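Glutathione transferase gst1-6 (Anopheles dirus, PDB 1V2A) probably catalyses the conjugation of glutathione to electrophilic substrates, releasing a halide from halogenated ones, as a homodimeric detoxification enzyme. Local coordinates at residues L71-A76 with T80-D85. Residues are numbered along the deposited sequence; the frame is centred on the assembly and turned at random.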
ATOM      1  N   LEU B  71     -11.938   6.230  -9.293  1.00 24.89           N
ATOM      2  CA  LEU B  71     -12.939   7.284  -9.436  1.00 26.83           C
ATOM      3  C   LEU B  71     -12.377   8.548 -10.073  1.00 28.64           C
ATOM      4  O   LEU B  71     -13.029   9.171 -10.914  1.00 29.22           O
ATOM      5  CB  LEU B  71     -13.544   7.641  -8.073  1.00 22.98           C
ATOM      6  CG  LEU B  71     -14.455   6.606  -7.401  1.00 26.90           C
ATOM      7  CD1 LEU B  71     -14.833   7.100  -6.018  1.00 25.94           C
ATOM      8  CD2 LEU B  71     -15.706   6.373  -8.226  1.00 26.29           C
ATOM      9  N   VAL B  72     -11.175   8.934  -9.654  1.00 26.70           N
ATOM     10  CA  VAL B  72     -10.542  10.122 -10.192  1.00 28.31           C
ATOM     11  C   VAL B  72     -10.318   9.939 -11.693  1.00 31.05           C
ATOM     12  O   VAL B  72     -10.744  10.773 -12.494  1.00 29.89           O
ATOM     13  CB  VAL B  72      -9.178  10.394  -9.510  1.00 27.08           C
ATOM     14  CG1 VAL B  72      -8.528  11.620 -10.126  1.00 27.19           C
ATOM     15  CG2 VAL B  72      -9.368  10.591  -8.024  1.00 24.18           C
ATOM     16  N   GLU B  73      -9.661   8.842 -12.066  1.00 31.22           N
ATOM     17  CA  GLU B  73      -9.370   8.555 -13.471  1.00 34.66           C
ATOM     18  C   GLU B  73     -10.651   8.476 -14.283  1.00 34.79           C
ATOM     19  O   GLU B  73     -10.724   8.993 -15.392  1.00 36.81           O
ATOM     20  CB  GLU B  73      -8.589   7.233 -13.604  1.00 34.61           C
ATOM     21  CG  GLU B  73      -7.330   7.170 -12.723  1.00 36.30           C
ATOM     22  CD  GLU B  73      -6.409   5.997 -13.040  1.00 34.65           C
ATOM     23  OE1 GLU B  73      -6.860   4.829 -13.018  1.00 35.54           O
ATOM     24  OE2 GLU B  73      -5.222   6.256 -13.308  1.00 36.57           O
ATOM     25  N   THR B  74     -11.667   7.838 -13.714  1.00 35.03           N
ATOM     26  CA  THR B  74     -12.950   7.682 -14.386  1.00 33.46           C
ATOM     27  C   THR B  74     -13.844   8.928 -14.405  1.00 35.82           C
ATOM     28  O   THR B  74     -14.459   9.235 -15.431  1.00 34.74           O
ATOM     29  CB  THR B  74     -13.764   6.542 -13.748  1.00 31.72           C
ATOM     30  OG1 THR B  74     -12.991   5.336 -13.751  1.00 29.99           O
ATOM     31  CG2 THR B  74     -15.041   6.306 -14.524  1.00 30.67           C
ATOM     32  N   TYR B  75     -13.915   9.650 -13.288  1.00 36.37           N
ATOM     33  CA  TYR B  75     -14.801  10.807 -13.218  1.00 37.03           C
ATOM     34  C   TYR B  75     -14.212  12.205 -13.059  1.00 38.66           C
ATOM     35  O   TYR B  75     -14.923  13.194 -13.248  1.00 40.64           O
ATOM     36  CB  TYR B  75     -15.835  10.564 -12.117  1.00 35.86           C
ATOM     37  CG  TYR B  75     -16.649   9.320 -12.359  1.00 37.60           C
ATOM     38  CD1 TYR B  75     -17.506   9.234 -13.453  1.00 38.15           C
ATOM     39  CD2 TYR B  75     -16.524   8.208 -11.532  1.00 37.25           C
ATOM     40  CE1 TYR B  75     -18.214   8.073 -13.723  1.00 39.82           C
ATOM     41  CE2 TYR B  75     -17.230   7.040 -11.792  1.00 40.26           C
ATOM     42  CZ  TYR B  75     -18.073   6.980 -12.894  1.00 39.88           C
ATOM     43  OH  TYR B  75     -18.766   5.827 -13.176  1.00 39.86           O
ATOM     44  N   ALA B  76     -12.933  12.306 -12.722  1.00 41.53           N
ATOM     45  CA  ALA B  76     -12.320  13.621 -12.551  1.00 42.92           C
ATOM     46  C   ALA B  76     -12.250  14.402 -13.854  1.00 44.98           C
ATOM     47  O   ALA B  76     -11.686  13.936 -14.842  1.00 48.04           O
ATOM     48  CB  ALA B  76     -10.927  13.482 -11.966  1.00 43.15           C
ATOM     49  N   THR B  80      -5.717  17.261 -11.553  1.00 39.65           N
ATOM     50  CA  THR B  80      -5.023  17.960 -10.476  1.00 37.02           C
ATOM     51  C   THR B  80      -4.942  17.117  -9.204  1.00 34.89           C
ATOM     52  O   THR B  80      -3.925  17.133  -8.513  1.00 33.70           O
ATOM     53  CB  THR B  80      -5.721  19.302 -10.135  1.00 37.58           C
ATOM     54  OG1 THR B  80      -7.054  19.045  -9.681  1.00 36.99           O
ATOM     55  CG2 THR B  80      -5.782  20.205 -11.365  1.00 35.05           C
ATOM     56  N   LEU B  81      -6.012  16.387  -8.892  1.00 33.31           N
ATOM     57  CA  LEU B  81      -6.030  15.532  -7.704  1.00 32.32           C
ATOM     58  C   LEU B  81      -5.074  14.359  -7.882  1.00 33.31           C
ATOM     59  O   LEU B  81      -4.644  13.743  -6.910  1.00 34.38           O
ATOM     60  CB  LEU B  81      -7.443  14.998  -7.433  1.00 30.73           C
ATOM     61  CG  LEU B  81      -8.517  16.000  -6.992  1.00 30.07           C
ATOM     62  CD1 LEU B  81      -9.821  15.267  -6.703  1.00 24.71           C
ATOM     63  CD2 LEU B  81      -8.031  16.752  -5.760  1.00 28.50           C
ATOM     64  N   TYR B  82      -4.758  14.047  -9.135  1.00 33.12           N
ATOM     65  CA  TYR B  82      -3.837  12.966  -9.440  1.00 30.96           C
ATOM     66  C   TYR B  82      -3.067  13.300 -10.729  1.00 31.81           C
ATOM     67  O   TYR B  82      -3.304  12.722 -11.789  1.00 29.96           O
ATOM     68  CB  TYR B  82      -4.595  11.646  -9.582  1.00 29.44           C
ATOM     69  CG  TYR B  82      -3.699  10.430  -9.543  1.00 29.49           C
ATOM     70  CD1 TYR B  82      -2.868  10.186  -8.445  1.00 28.19           C
ATOM     71  CD2 TYR B  82      -3.667   9.528 -10.606  1.00 27.48           C
ATOM     72  CE1 TYR B  82      -2.024   9.074  -8.412  1.00 27.43           C
ATOM     73  CE2 TYR B  82      -2.832   8.416 -10.580  1.00 29.01           C
ATOM     74  CZ  TYR B  82      -2.012   8.192  -9.483  1.00 29.43           C
ATOM     75  OH  TYR B  82      -1.184   7.082  -9.465  1.00 29.15           O
ATOM     76  N   PRO B  83      -2.123  14.250 -10.639  1.00 31.71           N
ATOM     77  CA  PRO B  83      -1.289  14.708 -11.752  1.00 32.53           C
ATOM     78  C   PRO B  83      -0.664  13.612 -12.625  1.00 35.48           C
ATOM     79  O   PRO B  83      -0.171  12.597 -12.130  1.00 33.89           O
ATOM     80  CB  PRO B  83      -0.237  15.563 -11.053  1.00 32.77           C
ATOM     81  CG  PRO B  83      -1.005  16.157  -9.923  1.00 31.29           C
ATOM     82  CD  PRO B  83      -1.786  14.977  -9.402  1.00 31.37           C
ATOM     83  N   LYS B  84      -0.674  13.853 -13.933  1.00 36.08           N
ATOM     84  CA  LYS B  84      -0.128  12.921 -14.908  1.00 38.03           C
ATOM     85  C   LYS B  84       1.393  12.960 -15.022  1.00 38.53           C
ATOM     86  O   LYS B  84       2.010  11.976 -15.439  1.00 39.21           O
ATOM     87  CB  LYS B  84      -0.752  13.193 -16.277  1.00 39.57           C
ATOM     88  CG  LYS B  84      -2.224  12.837 -16.330  1.00 41.81           C
ATOM     89  CD  LYS B  84      -2.830  13.169 -17.674  1.00 42.12           C
ATOM     90  CE  LYS B  84      -4.151  12.459 -17.839  1.00 42.42           C
ATOM     91  NZ  LYS B  84      -3.969  10.989 -17.691  1.00 41.81           N
ATOM     92  N   ASP B  85       2.001  14.089 -14.662  1.00 37.83           N
ATOM     93  CA  ASP B  85       3.453  14.200 -14.738  1.00 38.38           C
ATOM     94  C   ASP B  85       4.124  13.226 -13.777  1.00 38.58           C
ATOM     95  O   ASP B  85       4.036  13.378 -12.561  1.00 36.23           O
ATOM     96  CB  ASP B  85       3.912  15.615 -14.422  1.00 38.75           C
ATOM     97  CG  ASP B  85       5.372  15.666 -14.044  1.00 40.63           C
ATOM     98  OD1 ASP B  85       6.190  15.056 -14.761  1.00 42.85           O
ATOM     99  OD2 ASP B  85       5.710  16.309 -13.030  1.00 44.17           O
TER
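E73 OE2, the carboxylate oxygen that forms a salt bridge with R89 of the second subunit, also approaches the phenol ring of Y82, lying 4.2 Å from Y82 CE2. The ring meets this oxygen obliquely, while its own hydroxyl is turned to N93 OD1 of helix 86-115, a hydrogen bond that anchors the far end of the side chain. K84 NZ, 6.6 Å from E73 OE2, is too far for a salt bridge and could at most weakly favour the negative charge of the carboxylate.

Apart from the carboxylate, the contact is apolar. V72 CG1 packs at 4.0 Å against Y82 CB, at the root of the aromatic side chain, and reaches L81 CB more loosely at 4.5 Å. With CG1 anti to the backbone N (chi1 178°), V72 directs this methyl at the returning chain, and the side chains of V72 and Y82 cross nearly at right angles. Y82 CG lies anti to its own backbone N (chi1 -165°), an orientation that leaves CB as the part nearest the valine while the ring extends beyond it. V152 touches both V72 and Y82, and L18 of helix 13-22 touches both V72 and L81, so the small apolar cluster draws on both domains.

The loop is also tied to helix 86-115: R89 of the same chain donates to the carbonyl oxygens of Y82 and P83, and D85 OD1 caps K87 N at the start of that helix. The arrangement joins the end of helix 64-75, the last helix of the thioredoxin-like domain, to the linker that leads into the all-helical C-terminal domain, as expected at the domain junction of the two-domain cytosolic glutathione transferase fold.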